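Local coordinates for DUF4276 family protein (Pyrococcus horikoshii, PDB 2P62), which is of unknown function but belongs to a family related to the Toprim-like proteins, at residues Ala157-Leu162 with Ile224-Glu229. Sequence-based numbering, arbitrary orientation.
Sequences AYLAKL and IRFLSE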
# COMPACT_ATOMS: atom_id res chain seq x y z
N ALA A 157 7.61 -3.25 16.67
CA ALA A 157 9.04 -3.26 16.90
C ALA A 157 9.36 -4.18 18.08
O ALA A 157 10.40 -4.84 18.10
CB ALA A 157 9.54 -1.85 17.19
N TYR A 158 8.46 -4.23 19.07
CA TYR A 158 8.67 -5.07 20.24
C TYR A 158 8.54 -6.55 19.88
O TYR A 158 9.26 -7.40 20.42
CB TYR A 158 7.69 -4.69 21.35
CG TYR A 158 7.96 -5.39 22.66
CD1 TYR A 158 7.27 -6.55 23.00
CD2 TYR A 158 8.93 -4.92 23.54
CE1 TYR A 158 7.53 -7.23 24.19
CE2 TYR A 158 9.20 -5.58 24.74
CZ TYR A 158 8.49 -6.74 25.05
OH TYR A 158 8.76 -7.41 26.22
N LEU A 159 7.63 -6.85 18.96
CA LEU A 159 7.44 -8.21 18.51
C LEU A 159 8.72 -8.63 17.77
O LEU A 159 9.19 -9.75 17.92
CB LEU A 159 6.23 -8.31 17.57
CG LEU A 159 5.95 -9.69 16.95
CD1 LEU A 159 5.72 -10.71 18.04
CD2 LEU A 159 4.74 -9.60 16.04
N ALA A 160 9.27 -7.72 16.97
CA ALA A 160 10.49 -8.00 16.22
C ALA A 160 11.61 -8.31 17.21
O ALA A 160 12.42 -9.20 16.98
CB ALA A 160 10.87 -6.80 15.34
N LYS A 161 11.65 -7.55 18.29
CA LYS A 161 12.65 -7.76 19.33
C LYS A 161 12.54 -9.17 19.91
O LYS A 161 13.50 -9.93 19.88
CB LYS A 161 12.47 -6.71 20.44
CG LYS A 161 13.54 -6.76 21.52
CD LYS A 161 13.43 -5.54 22.42
CE LYS A 161 14.54 -5.49 23.45
NZ LYS A 161 14.50 -4.22 24.22
N LEU A 162 11.37 -9.53 20.41
CA LEU A 162 11.17 -10.86 20.99
C LEU A 162 11.57 -11.95 20.02
O LEU A 162 12.06 -13.01 20.43
CB LEU A 162 9.72 -11.06 21.40
CG LEU A 162 9.15 -10.04 22.39
CD1 LEU A 162 7.79 -10.53 22.88
CD2 LEU A 162 10.11 -9.88 23.56
N ILE A 224 1.55 -14.98 21.31
CA ILE A 224 0.65 -14.91 22.45
C ILE A 224 1.34 -14.17 23.59
O ILE A 224 0.73 -13.32 24.23
CB ILE A 224 0.21 -16.32 22.89
CG1 ILE A 224 -0.78 -16.89 21.86
CG2 ILE A 224 -0.41 -16.28 24.27
CD1 ILE A 224 -1.18 -18.33 22.11
N ARG A 225 2.61 -14.49 23.82
CA ARG A 225 3.39 -13.85 24.88
C ARG A 225 3.52 -12.36 24.57
O ARG A 225 3.39 -11.51 25.45
CB ARG A 225 4.78 -14.48 24.96
CG ARG A 225 5.72 -13.77 25.91
CD ARG A 225 7.16 -14.21 25.70
NE ARG A 225 8.06 -13.26 26.35
CZ ARG A 225 9.36 -13.16 26.12
NH1 ARG A 225 9.96 -13.98 25.25
NH2 ARG A 225 10.07 -12.24 26.77
N PHE A 226 3.79 -12.06 23.31
CA PHE A 226 3.91 -10.68 22.87
C PHE A 226 2.61 -9.94 23.16
O PHE A 226 2.62 -8.89 23.80
CB PHE A 226 4.26 -10.64 21.38
CG PHE A 226 3.82 -9.39 20.67
CD1 PHE A 226 2.71 -9.41 19.83
CD2 PHE A 226 4.48 -8.18 20.88
CE1 PHE A 226 2.26 -8.25 19.20
CE2 PHE A 226 4.04 -7.01 20.26
CZ PHE A 226 2.93 -7.04 19.42
N LEU A 227 1.49 -10.51 22.70
CA LEU A 227 0.17 -9.90 22.89
C LEU A 227 -0.15 -9.64 24.37
O LEU A 227 -0.86 -8.69 24.71
CB LEU A 227 -0.93 -10.81 22.31
CG LEU A 227 -1.00 -10.99 20.79
CD1 LEU A 227 -2.05 -12.04 20.45
CD2 LEU A 227 -1.33 -9.65 20.14
N SER A 228 0.39 -10.50 25.23
CA SER A 228 0.17 -10.37 26.67
C SER A 228 1.05 -9.27 27.28
O SER A 228 0.56 -8.42 28.02
CB SER A 228 0.44 -11.72 27.35
OG SER A 228 0.14 -11.66 28.74
N GLU A 229 2.34 -9.26 26.95
CA GLU A 229 3.26 -8.25 27.49
C GLU A 229 2.93 -6.83 27.03
O GLU A 229 3.27 -5.86 27.70
CB GLU A 229 4.71 -8.58 27.12
CG GLU A 229 5.13 -10.00 27.43
CD GLU A 229 6.63 -10.23 27.32
OE1 GLU A 229 7.29 -9.58 26.48
OE2 GLU A 229 7.14 -11.10 28.06
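Phe-226 reaches from helix 220-229 to helix 152-162 and lays one ring face against Leu-159, whose CB sits 3.8 Å from the ring centroid in a CH-pi contact. CD1 of Leu-159 approaches the same ring near its root, 3.5 Å from Phe-226 CG. Tyr-158 meets the ring at its edge instead: the two aromatic side chains slide past each other in opposite directions, Tyr-158 CD1 coming to 3.9 Å from Phe-226 CD2. Leu-162 packs its CD1 on Phe-226 CB, across the direction of that side chain.

Toward the exposed side the contact turns polar. CG of Tyr-158 stands anti to the backbone N (chi1 -173°); its side chain crosses that of Glu-229 at about a right angle, and OH donates a 2.6 Å hydrogen bond to Glu-229 OE1, arriving from above the carboxylate plane. The other oxygen, OE2, accepts from Arg-225 NE at 2.9 Å, a nearly straight hydrogen bond within a salt bridge, one helical turn apart on the same helix, that holds the carboxylate and probably keeps it charged. CD2 of Leu-162 lies over one face of the Arg-225 guanidinium, 4.0 Å from NH2.

Leu-159 also touches Tyr-211 and Met-215 of helix 204-218, and Val-230 touches Tyr-158. The axes of segments 157-162 and 224-229 approach to 10.2 Å, at 134°: an inclined helix-helix packing in the helical region following strand 129-136.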